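Local coordinates for centrosomal P4.1-associated protein (Danio rerio, PDB 4LD1) that probably binds tubulin and partner proteins in centriole assembly, the piece here being its C-terminal G-box domain, a long antiparallel sheet with a suggested role in centriole architecture, at residues A142-R146 / T156-D160; N133-R137 / R147-D151. Where two conformers were deposited one is given. Residue numbers count along the deposited sequence, not the author numbering.

Contact 1 of 2, residues A142-R146 / T156-D160; sequences ADFKR and TVYSD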
ATOM      1  N   ALA A 142       5.222   9.871  25.527  1.00 19.28           N
ATOM      2  CA  ALA A 142       6.444  10.013  26.318  1.00 19.89           C
ATOM      3  C   ALA A 142       6.202   9.940  27.833  1.00 21.85           C
ATOM      4  O   ALA A 142       7.060   9.464  28.561  1.00 30.75           O
ATOM      5  CB  ALA A 142       7.117  11.311  25.983  1.00 20.39           C
ATOM      6  N   ASP A 143       5.058  10.432  28.300  1.00 21.14           N
ATOM      7  CA  ASP A 143       4.819  10.578  29.732  1.00 25.82           C
ATOM      8  C   ASP A 143       4.016   9.430  30.331  1.00 28.63           C
ATOM      9  O   ASP A 143       4.064   9.218  31.545  1.00 29.21           O
ATOM     10  CB  ASP A 143       4.106  11.899  29.986  1.00 32.91           C
ATOM     11  CG  ASP A 143       5.009  13.103  29.751  1.00 35.28           C
ATOM     12  OD1 ASP A 143       6.250  12.962  29.869  1.00 39.04           O
ATOM     13  OD2 ASP A 143       4.473  14.193  29.444  1.00 49.12           O
ATOM     14  N   PHE A 144       3.301   8.689  29.492  1.00 26.38           N
ATOM     15  CA  PHE A 144       2.434   7.635  29.987  1.00 23.68           C
ATOM     16  C   PHE A 144       1.920   6.701  28.901  1.00 23.77           C
ATOM     17  O   PHE A 144       2.009   7.013  27.705  1.00 26.50           O
ATOM     18  CB  PHE A 144       1.246   8.241  30.751  1.00 26.32           C
ATOM     19  CG  PHE A 144       0.407   9.194  29.940  1.00 27.07           C
ATOM     20  CD1 PHE A 144      -0.477   8.720  28.989  1.00 24.29           C
ATOM     21  CD2 PHE A 144       0.496  10.558  30.138  1.00 29.70           C
ATOM     22  CE1 PHE A 144      -1.260   9.592  28.244  1.00 29.30           C
ATOM     23  CE2 PHE A 144      -0.282  11.438  29.405  1.00 30.17           C
ATOM     24  CZ  PHE A 144      -1.162  10.952  28.452  1.00 33.46           C
ATOM     25  N   LYS A 145       1.437   5.533  29.324  1.00 21.74           N
ATOM     26  CA  LYS A 145       0.587   4.668  28.505  1.00 25.31           C
ATOM     27  C   LYS A 145      -0.789   4.745  29.130  1.00 24.04           C
ATOM     28  O   LYS A 145      -0.923   4.636  30.357  1.00 27.62           O
ATOM     29  CB  LYS A 145       1.082   3.217  28.518  1.00 31.40           C
ATOM     30  CG  LYS A 145       0.124   2.190  27.921  1.00 43.42           C
ATOM     31  CD  LYS A 145       0.672   0.750  28.054  1.00 55.61           C
ATOM     32  CE  LYS A 145       0.278   0.034  29.355  1.00 61.62           C
ATOM     33  NZ  LYS A 145      -1.068   0.403  29.923  1.00 59.94           N
ATOM     34  N   ARG A 146      -1.812   4.973  28.339  1.00 24.67           N
ATOM     35  CA  ARG A 146      -3.162   5.156  28.838  1.00 25.01           C
ATOM     36  C   ARG A 146      -4.130   4.301  28.085  1.00 21.88           C
ATOM     37  O   ARG A 146      -4.056   4.243  26.854  1.00 25.43           O
ATOM     38  CB  ARG A 146      -3.558   6.624  28.726  1.00 26.09           C
ATOM     39  CG  ARG A 146      -4.999   6.926  29.042  1.00 25.94           C
ATOM     40  CD  ARG A 146      -5.201   8.406  29.045  1.00 29.69           C
ATOM     41  NE  ARG A 146      -4.530   9.009  30.186  1.00 32.75           N
ATOM     42  CZ  ARG A 146      -4.292  10.308  30.326  1.00 34.91           C
ATOM     43  NH1 ARG A 146      -4.632  11.156  29.365  1.00 41.30           N
ATOM     44  NH2 ARG A 146      -3.690  10.756  31.423  1.00 39.17           N
ATOM     45  N   THR A 156      -3.996   5.023  33.504  1.00 25.97           N
ATOM     46  CA  THR A 156      -2.808   5.636  32.981  1.00 26.53           C
ATOM     47  C   THR A 156      -1.649   5.132  33.789  1.00 24.53           C
ATOM     48  O   THR A 156      -1.687   5.197  35.022  1.00 28.94           O
ATOM     49  CB  THR A 156      -2.872   7.172  33.074  1.00 30.01           C
ATOM     50  OG1 THR A 156      -4.041   7.650  32.392  1.00 29.83           O
ATOM     51  CG2 THR A 156      -1.633   7.806  32.424  1.00 26.30           C
ATOM     52  N   VAL A 157      -0.637   4.577  33.153  1.00 24.17           N
ATOM     53  CA  VAL A 157       0.604   4.231  33.820  1.00 23.34           C
ATOM     54  C   VAL A 157       1.683   5.205  33.351  1.00 23.72           C
ATOM     55  O   VAL A 157       2.055   5.248  32.169  1.00 25.03           O
ATOM     56  CB  VAL A 157       1.029   2.802  33.507  1.00 26.23           C
ATOM     57  CG1 VAL A 157       2.287   2.431  34.266  1.00 32.92           C
ATOM     58  CG2 VAL A 157      -0.116   1.846  33.835  1.00 33.70           C
ATOM     59  N   TYR A 158       2.175   6.006  34.290  1.00 27.67           N
ATOM     60  CA  TYR A 158       3.128   7.061  33.962  1.00 27.28           C
ATOM     61  C   TYR A 158       4.543   6.519  33.918  1.00 30.31           C
ATOM     62  O   TYR A 158       4.803   5.408  34.370  1.00 32.47           O
ATOM     63  CB  TYR A 158       3.032   8.205  34.972  1.00 27.15           C
ATOM     64  CG  TYR A 158       1.749   8.985  34.835  1.00 31.84           C
ATOM     65  CD1 TYR A 158       0.606   8.606  35.521  1.00 27.63           C
ATOM     66  CD2 TYR A 158       1.674  10.082  33.985  1.00 32.74           C
ATOM     67  CE1 TYR A 158      -0.579   9.311  35.374  1.00 32.50           C
ATOM     68  CE2 TYR A 158       0.500  10.790  33.827  1.00 38.14           C
ATOM     69  CZ  TYR A 158      -0.626  10.403  34.526  1.00 37.10           C
ATOM     70  OH  TYR A 158      -1.808  11.105  34.374  1.00 44.07           O
ATOM     71  N   SER A 159       5.445   7.329  33.366  0.66 30.00           N
ATOM     72  CA  SER A 159       6.845   6.967  33.200  0.66 32.61           C
ATOM     73  C   SER A 159       7.545   6.641  34.518  0.66 39.47           C
ATOM     74  O   SER A 159       8.512   5.876  34.536  0.66 45.39           O
ATOM     75  CB  SER A 159       7.591   8.103  32.488  0.66 37.30           C
ATOM     76  OG  SER A 159       7.362   9.354  33.122  0.66 41.51           O
ATOM     77  N   ASP A 160       7.056   7.226  35.608  1.00 36.83           N
ATOM     78  CA  ASP A 160       7.621   6.993  36.940  1.00 37.48           C
ATOM     79  C   ASP A 160       7.037   5.745  37.608  1.00 34.81           C
ATOM     80  O   ASP A 160       7.398   5.421  38.737  1.00 42.03           O
ATOM     81  CB  ASP A 160       7.445   8.221  37.855  1.00 47.30           C
ATOM     82  CG  ASP A 160       5.986   8.547  38.150  1.00 47.82           C
ATOM     83  OD1 ASP A 160       5.728   9.615  38.741  1.00 52.49           O
ATOM     84  OD2 ASP A 160       5.092   7.753  37.794  1.00 34.89           O
TER
HETATM   85  O   HOH W   1       8.133  11.487  31.280  1.00 49.23           O
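This contact is the open end, away from the turn, of the antiparallel beta hairpin 144-148/154-158 of the G-box domain, a long sheet in which each strand pairs with the next in sequence. The axes of strand segments 144-146 and 156-158 approach to 4.6 Å, and their directions differ by 170°. Lys145 and Val157 form the hydrogen-bonded pair. Lys145 N donates to Val157 O at 2.9 Å, and Val157 N donates to Lys145 O at 2.8 Å. Ser159 N donates to Asp143 O at 3.0 Å, so the pairing runs on past the strand ends.

Phe144 with Tyr158 and Arg146 with Thr156 are non-hydrogen-bonded pairs. Phe144 CA and Tyr158 CA lie 4.1 Å apart, and Arg146 CA and Thr156 CA 4.2 Å. The backbone of Arg146 instead bonds to Ile139, and that of Thr156 to Glu164. Phe144 O is met by the Thr141 hydroxyl. Each of these strands is thus an inner strand with partners on both sides.

The four side chains of these pairs share one sheet face. Arg146 NE donates to Thr156 OG1 at 2.6 Å, and Arg146 NH2 adds a weak bond to the same oxygen. Phe144 CB sits 3.4 Å from Thr156 CG2. The Phe144 and Tyr158 rings meet obliquely, with Phe144 CD2 3.7 Å from Tyr158 CE2. Arg162 makes a cation-pi contact with Tyr158. Lys145 and Val157 occupy the other face.

Beyond the strands, a water links the two loops. It donates to Asp143 OD1 at 2.8 Å and is hydrogen-bonded to Ser159 OG at 2.9 Å.

Contact 2 of 2, residues N133-R137 / R147-D151; sequences NTGQR and REYPD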
ATOM      1  N   ASN A 133      -9.691  -4.380  18.515  1.00 16.59           N
ATOM      2  CA  ASN A 133     -10.898  -4.954  17.934  1.00 18.71           C
ATOM      3  C   ASN A 133     -12.154  -4.664  18.751  1.00 16.87           C
ATOM      4  O   ASN A 133     -13.240  -4.634  18.205  1.00 18.91           O
ATOM      5  CB  ASN A 133     -10.747  -6.462  17.698  1.00 22.53           C
ATOM      6  CG  ASN A 133     -10.290  -7.235  18.937  1.00 27.31           C
ATOM      7  OD1 ASN A 133     -10.119  -6.696  20.023  1.00 25.51           O
ATOM      8  ND2 ASN A 133     -10.091  -8.526  18.754  1.00 38.00           N
ATOM      9  N   THR A 134     -11.977  -4.427  20.047  1.00 17.86           N
ATOM     10  CA  THR A 134     -13.073  -4.133  20.972  1.00 18.03           C
ATOM     11  C   THR A 134     -13.575  -2.690  20.881  1.00 18.63           C
ATOM     12  O   THR A 134     -14.557  -2.337  21.519  1.00 20.98           O
ATOM     13  CB  THR A 134     -12.605  -4.291  22.393  1.00 18.45           C
ATOM     14  OG1 THR A 134     -11.515  -3.392  22.619  1.00 20.02           O
ATOM     15  CG2 THR A 134     -12.157  -5.729  22.682  1.00 20.51           C
ATOM     16  N   GLY A 135     -12.859  -1.860  20.127  1.00 17.18           N
ATOM     17  CA  GLY A 135     -13.151  -0.441  20.027  1.00 17.71           C
ATOM     18  C   GLY A 135     -12.495   0.422  21.092  1.00 19.64           C
ATOM     19  O   GLY A 135     -12.493   1.650  20.976  1.00 23.08           O
ATOM     20  N   GLN A 136     -11.913  -0.205  22.114  1.00 18.73           N
ATOM     21  CA  GLN A 136     -11.211   0.541  23.163  1.00 20.65           C
ATOM     22  C   GLN A 136      -9.881   1.020  22.607  1.00 19.56           C
ATOM     23  O   GLN A 136      -9.282   0.363  21.741  1.00 19.74           O
ATOM     24  CB  GLN A 136     -10.963  -0.329  24.395  1.00 22.91           C
ATOM     25  CG  GLN A 136     -12.210  -0.975  24.967  1.00 23.22           C
ATOM     26  CD  GLN A 136     -13.244   0.029  25.464  1.00 25.35           C
ATOM     27  OE1 GLN A 136     -14.450  -0.207  25.367  1.00 29.55           O
ATOM     28  NE2 GLN A 136     -12.784   1.132  26.013  1.00 25.53           N
ATOM     29  N   ARG A 137      -9.427   2.165  23.089  1.00 19.90           N
ATOM     30  CA  ARG A 137      -8.168   2.726  22.646  1.00 20.92           C
ATOM     31  C   ARG A 137      -7.115   2.740  23.727  1.00 20.52           C
ATOM     32  O   ARG A 137      -7.402   2.849  24.916  1.00 21.85           O
ATOM     33  CB  ARG A 137      -8.381   4.152  22.162  1.00 25.83           C
ATOM     34  CG  ARG A 137      -9.218   4.187  20.918  1.00 27.65           C
ATOM     35  CD  ARG A 137      -9.530   5.585  20.496  1.00 34.38           C
ATOM     36  NE  ARG A 137     -10.178   5.587  19.195  1.00 43.37           N
ATOM     37  CZ  ARG A 137     -10.428   6.684  18.493  1.00 54.80           C
ATOM     38  NH1 ARG A 137     -10.077   7.873  18.971  1.00 56.78           N
ATOM     39  NH2 ARG A 137     -11.025   6.590  17.312  1.00 57.46           N
ATOM     40  N   ARG A 147      -5.029   3.637  28.777  1.00 21.77           N
ATOM     41  CA  ARG A 147      -5.997   2.753  28.151  1.00 23.24           C
ATOM     42  C   ARG A 147      -7.400   2.941  28.714  1.00 22.82           C
ATOM     43  O   ARG A 147      -7.581   3.110  29.932  1.00 24.11           O
ATOM     44  CB  ARG A 147      -5.553   1.305  28.337  1.00 22.99           C
ATOM     45  CG  ARG A 147      -6.461   0.277  27.712  1.00 27.48           C
ATOM     46  CD  ARG A 147      -5.787  -1.078  27.733  1.00 29.54           C
ATOM     47  NE  ARG A 147      -6.594  -2.130  27.129  1.00 37.64           N
ATOM     48  CZ  ARG A 147      -6.105  -3.293  26.720  1.00 50.30           C
ATOM     49  NH1 ARG A 147      -4.815  -3.553  26.857  1.00 53.29           N
ATOM     50  NH2 ARG A 147      -6.904  -4.202  26.173  1.00 60.74           N
ATOM     51  N   GLU A 148      -8.371   2.929  27.799  1.00 21.27           N
ATOM     52  CA  GLU A 148      -9.798   2.902  28.104  1.00 23.69           C
ATOM     53  C   GLU A 148     -10.282   1.481  28.309  1.00 23.16           C
ATOM     54  O   GLU A 148      -9.839   0.565  27.600  1.00 23.51           O
ATOM     55  CB  GLU A 148     -10.588   3.447  26.913  1.00 28.77           C
ATOM     56  CG  GLU A 148     -10.130   4.758  26.385  1.00 31.91           C
ATOM     57  CD  GLU A 148     -10.861   5.170  25.113  1.00 33.19           C
ATOM     58  OE1 GLU A 148     -11.094   4.332  24.177  1.00 29.49           O
ATOM     59  OE2 GLU A 148     -11.197   6.360  25.044  1.00 42.24           O
ATOM     60  N   TYR A 149     -11.225   1.309  29.234  1.00 22.27           N
ATOM     61  CA  TYR A 149     -11.796   0.009  29.525  1.00 23.90           C
ATOM     62  C   TYR A 149     -13.308   0.073  29.360  1.00 20.78           C
ATOM     63  O   TYR A 149     -13.913   1.149  29.516  1.00 22.74           O
ATOM     64  CB  TYR A 149     -11.428  -0.381  30.958  1.00 25.12           C
ATOM     65  CG  TYR A 149      -9.963  -0.682  31.085  1.00 25.73           C
ATOM     66  CD1 TYR A 149      -9.044   0.337  31.254  1.00 26.01           C
ATOM     67  CD2 TYR A 149      -9.493  -1.978  30.990  1.00 29.45           C
ATOM     68  CE1 TYR A 149      -7.705   0.073  31.350  1.00 28.10           C
ATOM     69  CE2 TYR A 149      -8.142  -2.254  31.090  1.00 30.66           C
ATOM     70  CZ  TYR A 149      -7.258  -1.221  31.270  1.00 29.79           C
ATOM     71  OH  TYR A 149      -5.909  -1.474  31.367  1.00 37.05           O
ATOM     72  N   PRO A 150     -13.941  -1.072  29.073  1.00 24.28           N
ATOM     73  CA  PRO A 150     -15.382  -1.043  28.794  1.00 24.58           C
ATOM     74  C   PRO A 150     -16.254  -0.734  30.006  1.00 24.87           C
ATOM     75  O   PRO A 150     -17.427  -0.396  29.817  1.00 29.82           O
ATOM     76  CB  PRO A 150     -15.662  -2.449  28.243  1.00 27.35           C
ATOM     77  CG  PRO A 150     -14.584  -3.304  28.834  1.00 26.45           C
ATOM     78  CD  PRO A 150     -13.369  -2.419  28.885  1.00 23.90           C
ATOM     79  N   ASP A 151     -15.704  -0.827  31.213  1.00 25.12           N
ATOM     80  CA  ASP A 151     -16.439  -0.458  32.416  1.00 26.19           C
ATOM     81  C   ASP A 151     -16.422   1.058  32.624  1.00 30.84           C
ATOM     82  O   ASP A 151     -16.947   1.551  33.620  1.00 30.22           O
ATOM     83  CB  ASP A 151     -15.902  -1.206  33.651  1.00 28.62           C
ATOM     84  CG  ASP A 151     -14.499  -0.763  34.073  1.00 30.63           C
ATOM     85  OD1 ASP A 151     -13.874   0.070  33.386  1.00 27.89           O
ATOM     86  OD2 ASP A 151     -14.016  -1.268  35.115  1.00 35.82           O
TER
HETATM   87  O   HOH W   2      -9.979  -3.803  24.846  1.00 32.24           O
HETATM   88  O   HOH W   3     -14.232   3.122  27.079  1.00 35.19           O
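Arg147 opens the second segment on an antiparallel strand. Arg147 CA makes a CA-H...O contact with Arg137 O at 3.5 Å. A water hydrogen-bonded to Thr134 OG1 at 2.7 Å receives a weak bond from Arg147 NH2. The same Thr134 OG1 accepts from Gln136 N at 3.3 Å, an ST turn in the facing loop.

Glu148 makes both direct hydrogen bonds of the contact. Glu148 N donates to Arg137 O at 3.0 Å, which is sheet pairing. Glu148 OE1 accepts from Arg137 N at 2.9 Å, so a carboxylate serves that amide. The Arg137 side chain leads away and bonds to Gln131.

At Tyr149 the link is through water. Water donates to Tyr149 O at 3.2 Å and accepts from Gln136 NE2 at 2.7 Å. The Tyr149 CA-to-CB bond points away from 133-137, and its ring has a cation-pi partner in Lys155. Pro150 CA lies 3.6 Å from Gln136 OE1. Here the chain turns. The Glu148 carboxylate and water-bridged Gln136 thus extend the contact past the backbone pairing.

No helix is present. The contact lies at the end of the antiparallel G-box strand pair where strand 137-140 begins and strand 144-148 ends, with strands 128-131 and 154-158 flanking this pair.

Overall arrangement
Both contacts use strand 144-148, contact 1 at its beginning and contact 2 at its end. Their centres are about 17 Å apart. The segments alternate along the chain: 133-137, 142-146, 147-151, 156-160. Contact 2 therefore joins strand 144-148 to the strand before it, and contact 1 joins it to the strand after. The connection 149-153 and the loop 141-143 lie at opposite ends of the strands. Both contacts lie near the C-terminal end of one sheet whose strand order follows the sequence. Pairing between neighbours, rather than a closed core, carries this elongated fold. That is consistent with a structural and protein-binding role at the centriole.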